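Local coordinates for protein aerobactin synthase IucA (Klebsiella pneumoniae subsp. pneumoniae, PDB 5JM8) that binds ATP and magnesium and, as an NIS synthetase of aerobactin biosynthesis, probably couples citrate to N6-acetyl-N6-hydroxylysine, at residues A[134-138]-A[139-143]; A[164-167]-A[168-172]; A[377-380]-A[381-385]; A[496-500]-A[501-505]; A[511-514]-A[515-519]. One frame throughout, in Å; residues are numbered along the deposited sequence.

Contact 1 of 5, residues A[134-138]-A[139-143]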
loop_
_atom_site.group_PDB
_atom_site.type_symbol
_atom_site.label_atom_id
_atom_site.label_comp_id
_atom_site.label_asym_id
_atom_site.label_seq_id
_atom_site.Cartn_x
_atom_site.Cartn_y
_atom_site.Cartn_z
ATOM N N LYS A 134 6.028 17.040 -0.768
ATOM C CA LYS A 134 6.146 15.881 -1.634
ATOM C C LYS A 134 5.247 15.997 -2.858
ATOM O O LYS A 134 4.447 16.926 -2.968
ATOM C CB LYS A 134 5.809 14.614 -0.848
ATOM C CG LYS A 134 4.432 14.639 -0.227
ATOM C CD LYS A 134 4.125 13.350 0.508
ATOM C CE LYS A 134 2.652 13.280 0.879
ATOM N NZ LYS A 134 2.265 11.940 1.386
ATOM N N ALA A 135 5.387 15.043 -3.770
ATOM C CA ALA A 135 4.602 15.028 -4.994
ATOM C C ALA A 135 3.132 14.756 -4.693
ATOM O O ALA A 135 2.795 13.838 -3.941
ATOM C CB ALA A 135 5.150 13.987 -5.957
ATOM N N LEU A 136 2.261 15.556 -5.298
ATOM C CA LEU A 136 0.825 15.431 -5.086
ATOM C C LEU A 136 0.192 14.358 -5.955
ATOM O O LEU A 136 0.634 14.119 -7.080
ATOM C CB LEU A 136 0.137 16.767 -5.364
ATOM C CG LEU A 136 0.547 17.947 -4.484
ATOM C CD1 LEU A 136 -0.223 19.176 -4.902
ATOM C CD2 LEU A 136 0.305 17.631 -3.023
ATOM N N ASN A 137 -0.845 13.715 -5.428
ATOM C CA ASN A 137 -1.659 12.825 -6.238
ATOM C C ASN A 137 -2.786 13.637 -6.860
ATOM O O ASN A 137 -2.964 14.810 -6.533
ATOM C CB ASN A 137 -2.195 11.640 -5.413
ATOM C CG ASN A 137 -3.234 12.040 -4.365
ATOM O OD1 ASN A 137 -4.014 12.973 -4.545
ATOM N ND2 ASN A 137 -3.256 11.298 -3.263
ATOM N N PHE A 138 -3.547 13.007 -7.746
ATOM C CA PHE A 138 -4.594 13.691 -8.489
ATOM C C PHE A 138 -5.602 14.388 -7.581
ATOM O O PHE A 138 -5.939 15.550 -7.798
ATOM C CB PHE A 138 -5.310 12.695 -9.394
ATOM C CG PHE A 138 -6.478 13.274 -10.127
ATOM C CD1 PHE A 138 -6.286 14.023 -11.274
ATOM C CD2 PHE A 138 -7.770 13.060 -9.681
ATOM C CE1 PHE A 138 -7.359 14.556 -11.956
ATOM C CE2 PHE A 138 -8.848 13.590 -10.361
ATOM C CZ PHE A 138 -8.641 14.338 -11.500
ATOM N N GLY A 139 -6.067 13.682 -6.558
ATOM C CA GLY A 139 -7.062 14.220 -5.647
ATOM C C GLY A 139 -6.561 15.408 -4.844
ATOM O O GLY A 139 -7.288 16.379 -4.638
ATOM N N GLU A 140 -5.318 15.327 -4.383
ATOM C CA GLU A 140 -4.712 16.410 -3.617
ATOM C C GLU A 140 -4.637 17.696 -4.435
ATOM O O GLU A 140 -4.984 18.770 -3.946
ATOM C CB GLU A 140 -3.311 16.014 -3.142
ATOM C CG GLU A 140 -3.303 14.961 -2.040
ATOM C CD GLU A 140 -1.906 14.508 -1.665
ATOM O OE1 GLU A 140 -1.066 14.347 -2.573
ATOM O OE2 GLU A 140 -1.647 14.319 -0.458
ATOM N N ALA A 141 -4.184 17.580 -5.679
ATOM C CA ALA A 141 -4.037 18.740 -6.550
ATOM C C ALA A 141 -5.392 19.365 -6.867
ATOM O O ALA A 141 -5.515 20.584 -6.948
ATOM C CB ALA A 141 -3.321 18.350 -7.836
ATOM N N GLU A 142 -6.406 18.523 -7.037
ATOM C CA GLU A 142 -7.729 18.995 -7.431
ATOM C C GLU A 142 -8.408 19.811 -6.342
ATOM O O GLU A 142 -9.359 20.539 -6.614
ATOM C CB GLU A 142 -8.628 17.816 -7.806
ATOM C CG GLU A 142 -8.292 17.165 -9.135
ATOM C CD GLU A 142 -8.416 18.112 -10.311
ATOM O OE1 GLU A 142 -9.268 19.020 -10.262
ATOM O OE2 GLU A 142 -7.653 17.948 -11.287
ATOM N N GLN A 143 -7.928 19.675 -5.109
ATOM C CA GLN A 143 -8.517 20.381 -3.976
ATOM C C GLN A 143 -7.550 21.381 -3.353
ATOM O O GLN A 143 -7.827 21.939 -2.292
ATOM C CB GLN A 143 -8.981 19.382 -2.917
ATOM C CG GLN A 143 -10.125 18.493 -3.379
ATOM C CD GLN A 143 -10.614 17.560 -2.290
ATOM O OE1 GLN A 143 -9.839 17.114 -1.441
ATOM N NE2 GLN A 143 -11.909 17.266 -2.303
HETATM O O HOH W 1 0.473 12.110 -1.246
HETATM O O HOH W 2 -5.186 17.298 -10.339
#

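Contact 2 of 5, residues A[164-167]-A[168-172]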
loop_
_atom_site.group_PDB
_atom_site.type_symbol
_atom_site.label_atom_id
_atom_site.label_comp_id
_atom_site.label_asym_id
_atom_site.label_seq_id
_atom_site.Cartn_x
_atom_site.Cartn_y
_atom_site.Cartn_z
ATOM N N GLN A 164 -22.400 26.215 5.071
ATOM C CA GLN A 164 -22.427 24.766 5.255
ATOM C C GLN A 164 -22.325 24.015 3.929
ATOM O O GLN A 164 -21.677 22.972 3.841
ATOM C CB GLN A 164 -23.711 24.346 5.977
ATOM C CG GLN A 164 -23.783 24.776 7.433
ATOM C CD GLN A 164 -25.125 24.463 8.070
ATOM O OE1 GLN A 164 -26.166 24.512 7.414
ATOM N NE2 GLN A 164 -25.107 24.137 9.359
ATOM N N GLU A 165 -22.972 24.556 2.902
ATOM C CA GLU A 165 -23.021 23.918 1.592
ATOM C C GLU A 165 -21.692 24.074 0.863
ATOM O O GLU A 165 -21.271 23.191 0.114
ATOM C CB GLU A 165 -24.165 24.509 0.761
ATOM C CG GLU A 165 -25.550 24.136 1.284
ATOM C CD GLU A 165 -26.667 24.980 0.695
ATOM O OE1 GLU A 165 -26.395 26.112 0.250
ATOM O OE2 GLU A 165 -27.823 24.509 0.684
ATOM N N ALA A 166 -21.026 25.197 1.098
ATOM C CA ALA A 166 -19.726 25.445 0.496
ATOM C C ALA A 166 -18.668 24.558 1.149
ATOM O O ALA A 166 -17.706 24.143 0.504
ATOM C CB ALA A 166 -19.356 26.910 0.626
ATOM N N GLU A 167 -18.860 24.266 2.432
ATOM C CA GLU A 167 -17.927 23.435 3.187
ATOM C C GLU A 167 -17.878 22.000 2.678
ATOM O O GLU A 167 -16.858 21.327 2.817
ATOM C CB GLU A 167 -18.302 23.418 4.674
ATOM C CG GLU A 167 -17.919 24.672 5.445
ATOM C CD GLU A 167 -18.147 24.530 6.941
ATOM O OE1 GLU A 167 -18.741 23.514 7.364
ATOM O OE2 GLU A 167 -17.727 25.433 7.692
ATOM N N ARG A 168 -18.981 21.534 2.101
ATOM C CA ARG A 168 -19.107 20.133 1.721
ATOM C C ARG A 168 -18.963 19.913 0.220
ATOM O O ARG A 168 -18.384 18.917 -0.211
ATOM C CB ARG A 168 -20.455 19.578 2.197
ATOM C CG ARG A 168 -20.579 18.063 2.071
ATOM C CD ARG A 168 -21.931 17.553 2.548
ATOM N NE ARG A 168 -22.062 16.113 2.349
ATOM C CZ ARG A 168 -23.196 15.433 2.476
ATOM N NH1 ARG A 168 -23.211 14.122 2.272
ATOM N NH2 ARG A 168 -24.318 16.058 2.801
ATOM N N TYR A 169 -19.476 20.848 -0.574
ATOM C CA TYR A 169 -19.676 20.606 -2.001
ATOM C C TYR A 169 -18.645 21.298 -2.895
ATOM O O TYR A 169 -18.576 21.025 -4.096
ATOM C CB TYR A 169 -21.096 21.035 -2.382
ATOM C CG TYR A 169 -22.157 20.257 -1.628
ATOM C CD1 TYR A 169 -22.083 18.874 -1.527
ATOM C CD2 TYR A 169 -23.212 20.901 -0.999
ATOM C CE1 TYR A 169 -23.035 18.153 -0.837
ATOM C CE2 TYR A 169 -24.173 20.186 -0.302
ATOM C CZ TYR A 169 -24.078 18.811 -0.226
ATOM O OH TYR A 169 -25.022 18.083 0.462
ATOM N N LEU A 170 -17.841 22.179 -2.309
ATOM C CA LEU A 170 -16.709 22.775 -3.010
ATOM C C LEU A 170 -15.424 22.060 -2.597
ATOM O O LEU A 170 -15.393 21.391 -1.566
ATOM C CB LEU A 170 -16.607 24.269 -2.706
ATOM C CG LEU A 170 -17.832 25.122 -3.037
ATOM C CD1 LEU A 170 -17.591 26.536 -2.570
ATOM C CD2 LEU A 170 -18.154 25.097 -4.522
ATOM N N PRO A 171 -14.361 22.187 -3.406
ATOM C CA PRO A 171 -13.103 21.501 -3.091
ATOM C C PRO A 171 -12.256 22.200 -2.036
ATOM O O PRO A 171 -11.347 21.584 -1.482
ATOM C CB PRO A 171 -12.366 21.499 -4.429
ATOM C CG PRO A 171 -12.879 22.705 -5.133
ATOM C CD PRO A 171 -14.329 22.797 -4.747
ATOM N N ASP A 172 -12.554 23.467 -1.775
ATOM C CA ASP A 172 -11.672 24.328 -0.994
ATOM C C ASP A 172 -11.328 23.739 0.377
ATOM O O ASP A 172 -10.174 23.783 0.802
ATOM C CB ASP A 172 -12.310 25.712 -0.826
ATOM C CG ASP A 172 -12.659 26.364 -2.155
ATOM O OD1 ASP A 172 -13.379 25.736 -2.958
ATOM O OD2 ASP A 172 -12.212 27.503 -2.399
HETATM O O HOH W 3 -15.331 22.874 0.524
#

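Contact 3 of 5, residues A[377-380]-A[381-385]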
loop_
_atom_site.group_PDB
_atom_site.type_symbol
_atom_site.label_atom_id
_atom_site.label_comp_id
_atom_site.label_asym_id
_atom_site.label_seq_id
_atom_site.Cartn_x
_atom_site.Cartn_y
_atom_site.Cartn_z
ATOM N N SER A 377 4.995 28.345 -4.683
ATOM C CA SER A 377 3.872 27.715 -5.358
ATOM C C SER A 377 4.188 26.227 -5.485
ATOM O O SER A 377 5.352 25.828 -5.415
ATOM C CB SER A 377 3.624 28.345 -6.728
ATOM O OG SER A 377 4.710 28.109 -7.604
ATOM N N LEU A 378 3.159 25.405 -5.664
ATOM C CA LEU A 378 3.343 23.958 -5.707
ATOM C C LEU A 378 4.140 23.525 -6.934
ATOM O O LEU A 378 4.717 22.436 -6.955
ATOM C CB LEU A 378 1.989 23.256 -5.681
ATOM C CG LEU A 378 1.218 23.408 -4.369
ATOM C CD1 LEU A 378 -0.208 22.900 -4.519
ATOM C CD2 LEU A 378 1.929 22.683 -3.228
ATOM N N LEU A 379 4.170 24.377 -7.953
ATOM C CA LEU A 379 5.009 24.143 -9.122
ATOM C C LEU A 379 6.471 24.308 -8.740
ATOM O O LEU A 379 7.314 23.486 -9.092
ATOM C CB LEU A 379 4.647 25.102 -10.258
ATOM C CG LEU A 379 5.572 25.107 -11.478
ATOM C CD1 LEU A 379 5.697 23.719 -12.092
ATOM C CD2 LEU A 379 5.070 26.103 -12.513
ATOM N N VAL A 380 6.762 25.377 -8.005
ATOM C CA VAL A 380 8.124 25.683 -7.583
ATOM C C VAL A 380 8.622 24.644 -6.585
ATOM O O VAL A 380 9.815 24.350 -6.528
ATOM C CB VAL A 380 8.206 27.097 -6.967
ATOM C CG1 VAL A 380 9.557 27.335 -6.296
ATOM C CG2 VAL A 380 7.954 28.143 -8.035
ATOM N N ALA A 381 7.701 24.097 -5.799
ATOM C CA ALA A 381 8.024 23.021 -4.869
ATOM C C ALA A 381 8.443 21.765 -5.625
ATOM O O ALA A 381 9.319 21.027 -5.179
ATOM C CB ALA A 381 6.836 22.725 -3.969
ATOM N N ALA A 382 7.810 21.528 -6.770
ATOM C CA ALA A 382 8.141 20.383 -7.609
ATOM C C ALA A 382 9.497 20.570 -8.282
ATOM O O ALA A 382 10.368 19.706 -8.194
ATOM C CB ALA A 382 7.059 20.165 -8.652
ATOM N N VAL A 383 9.663 21.704 -8.956
ATOM C CA VAL A 383 10.905 22.024 -9.650
ATOM C C VAL A 383 12.100 21.955 -8.707
ATOM O O VAL A 383 13.177 21.507 -9.090
ATOM C CB VAL A 383 10.835 23.428 -10.284
ATOM C CG1 VAL A 383 12.184 23.832 -10.874
ATOM C CG2 VAL A 383 9.758 23.464 -11.353
ATOM N N LYS A 384 11.904 22.407 -7.474
ATOM C CA LYS A 384 12.953 22.351 -6.465
ATOM C C LYS A 384 13.301 20.908 -6.103
ATOM O O LYS A 384 14.454 20.599 -5.802
ATOM C CB LYS A 384 12.528 23.125 -5.217
ATOM C CG LYS A 384 12.780 24.621 -5.318
ATOM C CD LYS A 384 12.202 25.370 -4.131
ATOM C CE LYS A 384 12.719 26.800 -4.070
ATOM N NZ LYS A 384 12.434 27.433 -2.755
ATOM N N ARG A 385 12.305 20.027 -6.133
ATOM C CA ARG A 385 12.547 18.605 -5.907
ATOM C C ARG A 385 13.248 17.992 -7.109
ATOM O O ARG A 385 14.099 17.116 -6.961
ATOM C CB ARG A 385 11.242 17.861 -5.633
ATOM C CG ARG A 385 10.702 18.055 -4.236
ATOM C CD ARG A 385 9.594 17.071 -3.944
ATOM N NE ARG A 385 8.485 17.213 -4.880
ATOM C CZ ARG A 385 7.453 18.030 -4.704
ATOM N NH1 ARG A 385 7.377 18.792 -3.621
ATOM N NH2 ARG A 385 6.491 18.085 -5.615
#

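Contact 4 of 5, residues A[496-500]-A[501-505]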
loop_
_atom_site.group_PDB
_atom_site.type_symbol
_atom_site.label_atom_id
_atom_site.label_comp_id
_atom_site.label_asym_id
_atom_site.label_seq_id
_atom_site.Cartn_x
_atom_site.Cartn_y
_atom_site.Cartn_z
ATOM N N ALA A 496 5.217 32.567 -15.406
ATOM C CA ALA A 496 5.024 33.612 -14.404
ATOM C C ALA A 496 5.311 33.108 -12.996
ATOM O O ALA A 496 5.937 33.804 -12.199
ATOM C CB ALA A 496 3.609 34.157 -14.480
ATOM N N ALA A 497 4.840 31.903 -12.693
ATOM C CA ALA A 497 5.091 31.285 -11.398
ATOM C C ALA A 497 6.589 31.144 -11.152
ATOM O O ALA A 497 7.081 31.434 -10.066
ATOM C CB ALA A 497 4.415 29.931 -11.321
ATOM N N LEU A 498 7.304 30.698 -12.176
ATOM C CA LEU A 498 8.742 30.497 -12.079
ATOM C C LEU A 498 9.476 31.830 -12.046
ATOM O O LEU A 498 10.510 31.965 -11.389
ATOM C CB LEU A 498 9.231 29.645 -13.249
ATOM C CG LEU A 498 8.618 28.244 -13.291
ATOM C CD1 LEU A 498 8.797 27.615 -14.658
ATOM C CD2 LEU A 498 9.224 27.364 -12.205
ATOM N N GLY A 499 8.939 32.813 -12.761
ATOM C CA GLY A 499 9.487 34.154 -12.736
ATOM C C GLY A 499 9.323 34.800 -11.376
ATOM O O GLY A 499 10.236 35.457 -10.876
ATOM N N ALA A 500 8.154 34.604 -10.775
ATOM C CA ALA A 500 7.853 35.196 -9.478
ATOM C C ALA A 500 8.745 34.619 -8.386
ATOM O O ALA A 500 9.037 35.287 -7.396
ATOM C CB ALA A 500 6.397 34.983 -9.136
ATOM N N ALA A 501 9.180 33.377 -8.579
ATOM C CA ALA A 501 10.048 32.704 -7.617
ATOM C C ALA A 501 11.517 33.054 -7.847
ATOM O O ALA A 501 12.385 32.670 -7.064
ATOM C CB ALA A 501 9.851 31.198 -7.696
ATOM N N GLY A 502 11.793 33.775 -8.927
ATOM C CA GLY A 502 13.143 34.225 -9.211
ATOM C C GLY A 502 14.058 33.130 -9.734
ATOM O O GLY A 502 15.275 33.199 -9.561
ATOM N N LEU A 503 13.475 32.120 -10.376
ATOM C CA LEU A 503 14.253 31.046 -10.985
ATOM C C LEU A 503 14.814 31.488 -12.334
ATOM O O LEU A 503 15.922 31.110 -12.713
ATOM C CB LEU A 503 13.393 29.791 -11.148
ATOM C CG LEU A 503 12.881 29.171 -9.843
ATOM C CD1 LEU A 503 11.957 27.998 -10.113
ATOM C CD2 LEU A 503 14.039 28.739 -8.962
ATOM N N ASP A 504 14.034 32.292 -13.051
ATOM C CA ASP A 504 14.474 32.916 -14.296
ATOM C C ASP A 504 13.395 33.902 -14.725
ATOM O O ASP A 504 12.235 33.741 -14.363
ATOM C CB ASP A 504 14.725 31.872 -15.391
ATOM C CG ASP A 504 15.506 32.433 -16.572
ATOM O OD1 ASP A 504 16.002 33.578 -16.484
ATOM O OD2 ASP A 504 15.636 31.719 -17.587
ATOM N N SER A 505 13.769 34.925 -15.486
ATOM C CA SER A 505 12.811 35.943 -15.915
ATOM C C SER A 505 11.724 35.329 -16.799
ATOM O O SER A 505 11.967 34.333 -17.475
ATOM C CB SER A 505 13.530 37.070 -16.662
ATOM O OG SER A 505 14.265 36.564 -17.760
#

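Contact 5 of 5, residues A[511-514]-A[515-519]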
loop_
_atom_site.group_PDB
_atom_site.type_symbol
_atom_site.label_atom_id
_atom_site.label_comp_id
_atom_site.label_asym_id
_atom_site.label_seq_id
_atom_site.Cartn_x
_atom_site.Cartn_y
_atom_site.Cartn_z
ATOM N N ALA A 511 11.061 32.915 -24.069
ATOM C CA ALA A 511 11.924 32.760 -25.234
ATOM C C ALA A 511 12.110 31.281 -25.551
ATOM O O ALA A 511 12.165 30.895 -26.721
ATOM C CB ALA A 511 13.273 33.434 -25.004
ATOM N N ARG A 512 12.199 30.458 -24.507
ATOM C CA ARG A 512 12.304 29.009 -24.673
ATOM C C ARG A 512 11.075 28.447 -25.362
ATOM O O ARG A 512 11.179 27.635 -26.278
ATOM C CB ARG A 512 12.484 28.311 -23.326
ATOM C CG ARG A 512 13.857 28.473 -22.723
ATOM C CD ARG A 512 14.108 27.454 -21.625
ATOM N NE ARG A 512 15.516 27.433 -21.234
ATOM C CZ ARG A 512 16.423 26.581 -21.708
ATOM N NH1 ARG A 512 16.086 25.651 -22.592
ATOM N NH2 ARG A 512 17.678 26.655 -21.286
ATOM N N VAL A 513 9.909 28.879 -24.900
ATOM C CA VAL A 513 8.650 28.427 -25.466
ATOM C C VAL A 513 8.575 28.777 -26.948
ATOM O O VAL A 513 8.165 27.954 -27.766
ATOM C CB VAL A 513 7.451 29.049 -24.725
ATOM C CG1 VAL A 513 6.144 28.593 -25.349
ATOM C CG2 VAL A 513 7.494 28.682 -23.248
ATOM N N ARG A 514 8.977 30.000 -27.284
ATOM C CA ARG A 514 8.946 30.470 -28.665
ATOM C C ARG A 514 9.789 29.573 -29.562
ATOM O O ARG A 514 9.348 29.171 -30.641
ATOM C CB ARG A 514 9.444 31.911 -28.752
ATOM C CG ARG A 514 9.412 32.496 -30.160
ATOM C CD ARG A 514 9.984 33.903 -30.183
ATOM N NE ARG A 514 11.331 33.950 -29.621
ATOM C CZ ARG A 514 11.949 35.064 -29.242
ATOM N NH1 ARG A 514 11.346 36.241 -29.363
ATOM N NH2 ARG A 514 13.173 34.999 -28.739
ATOM N N THR A 515 11.006 29.273 -29.109
ATOM C CA THR A 515 11.918 28.394 -29.840
ATOM C C THR A 515 11.256 27.068 -30.182
ATOM O O THR A 515 11.300 26.616 -31.323
ATOM C CB THR A 515 13.201 28.105 -29.028
ATOM O OG1 THR A 515 13.867 29.334 -28.719
ATOM C CG2 THR A 515 14.149 27.203 -29.815
ATOM N N LEU A 516 10.637 26.447 -29.185
ATOM C CA LEU A 516 10.022 25.144 -29.369
ATOM C C LEU A 516 8.720 25.245 -30.164
ATOM O O LEU A 516 8.387 24.337 -30.923
ATOM C CB LEU A 516 9.777 24.490 -28.009
ATOM C CG LEU A 516 11.057 24.249 -27.199
ATOM C CD1 LEU A 516 10.735 23.679 -25.831
ATOM C CD2 LEU A 516 12.017 23.329 -27.943
ATOM N N LEU A 517 7.997 26.349 -30.001
ATOM C CA LEU A 517 6.783 26.581 -30.782
ATOM C C LEU A 517 7.133 26.784 -32.254
ATOM O O LEU A 517 6.351 26.439 -33.141
ATOM C CB LEU A 517 6.012 27.797 -30.260
ATOM C CG LEU A 517 5.240 27.670 -28.941
ATOM C CD1 LEU A 517 4.614 29.003 -28.561
ATOM C CD2 LEU A 517 4.169 26.598 -29.026
ATOM N N ALA A 518 8.313 27.342 -32.507
ATOM C CA ALA A 518 8.766 27.607 -33.868
ATOM C C ALA A 518 9.232 26.321 -34.545
ATOM O O ALA A 518 8.997 26.120 -35.738
ATOM C CB ALA A 518 9.881 28.644 -33.866
ATOM N N GLU A 519 9.897 25.457 -33.783
ATOM C CA GLU A 519 10.291 24.146 -34.284
ATOM C C GLU A 519 9.056 23.381 -34.735
ATOM O O GLU A 519 9.042 22.761 -35.799
ATOM C CB GLU A 519 11.035 23.343 -33.214
ATOM C CG GLU A 519 12.411 23.879 -32.854
ATOM C CD GLU A 519 13.088 23.060 -31.769
ATOM O OE1 GLU A 519 12.512 22.034 -31.345
ATOM O OE2 GLU A 519 14.196 23.444 -31.336
#

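Contact 1 of 5, residues A[134-138]-A[139-143]
Asn137 and Glu140 grip each other in a capping box that starts helix 138-142. Each side chain accepts from the other's backbone amide: Asn137 OD1 takes Glu140 N at 2.7 Å, and Glu140 OE1 takes Asn137 N at 2.9 Å. The first bond is nearly straight (N-H...O 167°) and meets the amide oxygen end-on. The second reaches the anti side of the carboxylate, a little out of its plane. Asparagine suits the N-cap because its short side chain folds back: CG sits between the backbone N and the carbonyl carbon (chi1 69°), which carries OD1 over the first turn. Glutamate suits the third helical position because its chain, extended beyond CG, is long enough to return to the cap residue.

Leu136 lies just before the box, its CD2 3.6 Å from Glu140 OE1 and its CD1 4.3 Å from Ala141 CB; this apolar side chain faces Leu378 of another helix. A water donates to Glu140 OE1 and accepts a weak bond from Lys134 NZ, whose charge may add to the pull on the carboxylate.

Glu142, one turn after Phe138, lays its CG over a face of that ring. Glu142 OE1 hydrogen-bonds to Thr263 and OE2 forms a salt bridge with Arg446; the Glu142 side chain lies about 7 Å from the bound ATP. Tyr269 meets Phe138 edge-to-face. A second water donates to both Phe138 O and Glu142 OE2. The contact over the face is a CH-pi interaction, with Glu142 CG 3.8 Å from the centroid of the Phe138 ring.

Contact 2 of 5, residues A[164-167]-A[168-172]
The last turn of helix 163-169 brings Glu165 and Ala166 against Tyr169 and Leu170, where the chain leaves helical geometry. Glu165 O accepts Tyr169 N at 3.0 Å, and the weak bond from Arg168 N shares the same oxygen. Ala166 O receives Leu170 N weakly at 3.4 Å, the last bond of the helix.

Side chains follow the same spacing. The CB of Ala166 rests 3.7 Å from Leu170 CD1, a small methyl against a branched end; Leu170 swings its CG beside its own backbone N (chi1 -57°), which sets the isobutyl group back along the helix over Ala166. Tyr169 reaches back as well, with CD2 3.2 Å from Glu165 O and 4.1 Å from Glu165 CB. The methylene CB of Arg168 lies over the centre of one face of the Tyr169 ring. An aromatic suits this site because more rings surround it: Phe177 edge-to-face, His227 and Trp229 at steep angles.

This is a short helix of the IucA/IucC family region, near the nucleotide, with the side chain of Leu170 about 8 Å from the bound ATP. The charged groups find partners beyond the helix: Glu165 OE2 accepts from Trp229 NE1 and Arg168 NH1 pairs with Glu254. Glu167 packs on His126 of the second subunit. A water lies between two carbonyls of the turn, 2.7 Å from Ala166 O and 2.6 Å from Leu170 O.

Contact 3 of 5, residues A[377-380]-A[381-385]
Ala381, whose N bonds back to Ser377 O at 2.9 Å, also lies under the one flat side-chain group here: the guanidinium of Arg385 lays a face over Ala381 O and Ala382 CA, both offset toward its rim. Arg385 NE forms a salt bridge with Asp438, so the plate is held against the helix backbone while its charge is matched from outside.

Leu379 and Val383 carry the apolar ridge one turn apart. Leu379 CD1 comes 4.1 Å from Val383 CG2, and the two branches meet at a slant. Val383 holds CG2 beside its backbone N, which brings this methyl within 3.3 Å of Leu379 O. Branched residues suit the ridge because it is wedged among helices, with Trp401 of helix 394-420 and Leu498 of helix 475-500 touching it.

The motif is the first two turns of helix 378-390, opened by a serine N-cap. Ser377 OG accepts Val380 N, a weak bond of 3.4 Å, and a hydroxyl on a short side chain can bend back to do so. After the cap, regular i to i+4 bonds follow, such as Val383 N to Leu379 O at 3.0 Å. Ala382, with only a methyl, packs on Asp438.

Lys384 lies along the other flank. Its aliphatic stem runs over Val380: CG is 3.2 Å from Val380 O, and CE is 3.9 Å from Val380 CG1. Extended beyond CG, the chain takes NZ to Asp376, just before the cap, in a salt bridge.

Contact 4 of 5, residues A[496-500]-A[501-505]
Leu498 and Leu503 are set slantwise to each other, and their ends touch: CD2 of the first and CD1 of the second are 3.5 Å apart, a tighter fit than usual for two methyls. Both leucines place CG beside their own backbone N (chi1 -62° and -63°), and the reversal of the chain brings the two methyls together. This is the apolar pair expected of a Schellman motif, which here ends helix 475-500.

The turn between them makes this meeting possible. Leu503 N returns to Leu498 O at 3.1 Å, spanning the turn, and inside it Gly502 N reaches Gly499 O at 3.0 Å from above the carbonyl plane. Gly502 has a positive phi of 75°, a conformation easy for a residue without a CB, and so it suits the reversal. Gly499, equally bare, lets the returning chain come close: its CA makes a CA-H...O contact of 3.2 Å with Asp504 O. Ala501 N bonds to Ala497 O, the last regular helical bond before the turn.

From there the chain prepares the next helix. Ser505 is the N-cap of helix 506-521, its OG accepting Asn508 N, while the carboxylate of Asp504 is held by His399 and Asn508.

The leucine pair lies between helices: Leu503 rests on Ala394 and Ala398 of helix 394-420, and Leu498 on Val402 of that helix, Val383 of helix 378-390 and Leu509 of helix 506-521. Ala501 meets Val380 of helix 378-390.

Contact 5 of 5, residues A[511-514]-A[515-519]
Leu517 leans back on Val513 one turn earlier, and its atoms can be followed outward. CB lies 3.3 Å from Val513 O, within the turn closed by the bond from Leu517 N to that same oxygen (2.8 Å). CG, turned beside the backbone N (chi1 -74°), stays at 3.2 Å from Val513 O and begins to meet the valine side chain, 3.8 Å from CG1. One of the two end methyls, CD1, then lies 3.6 Å from Val513 CG1. The two side chains stand side by side and point the same way, forming one apolar strip that Leu487 and Thr491 of helix 475-500 touch, with Phe414, Val533 and Leu534 also packed around it.

Thr515 works on another flank. Its OG1, held beside the backbone N at chi1 -58°, donates to Ala511 O at 3.1 Å. Thr515 N donates to the same oxygen, and the two donors approach from opposite faces of its carbonyl plane. A threonine suits this exposed position because its hydroxyl is satisfied by the helix itself, without needing a partner across the surface.

Leu516 turns to Asp403 and Cys406 of helix 394-420, and on its side Arg512 also extends to that helix, where its NH1 forms a salt bridge with Asp403. Arg514 bends at its third side-chain torsion and touches Leu534 of helix 528-535. Regular i to i+4 bonds, including Ala518 N to Arg514 O, run through all of it. Val513 and Leu517 buried among helices 475-500, 394-420 and 528-535, with Thr515 exposed on another flank, are the pattern of an amphipathic helix packed in a bundle.

Overall arrangement
Contact 3 is the most buried, and its helix, 378-390, touches the segments of two others: Leu378 meets Leu136 of contact 1, while Val380 and Val383 pack on Ala501 and Leu498 of contact 4. Contacts 1 and 3 both start helices with polar caps, contact 4 ends one and caps the next, and contact 2 ends a helix with weak bonds. Contact 5, in the middle of helix 506-521, is partly buried; its apolar strip packs on other helices, and Thr515 bonds to the helix backbone. Contacts 1 and 2 touch through Gln143 and Pro171 and lie nearest the nucleotide; contacts 2 and 5 are on opposite sides of the chain's centre.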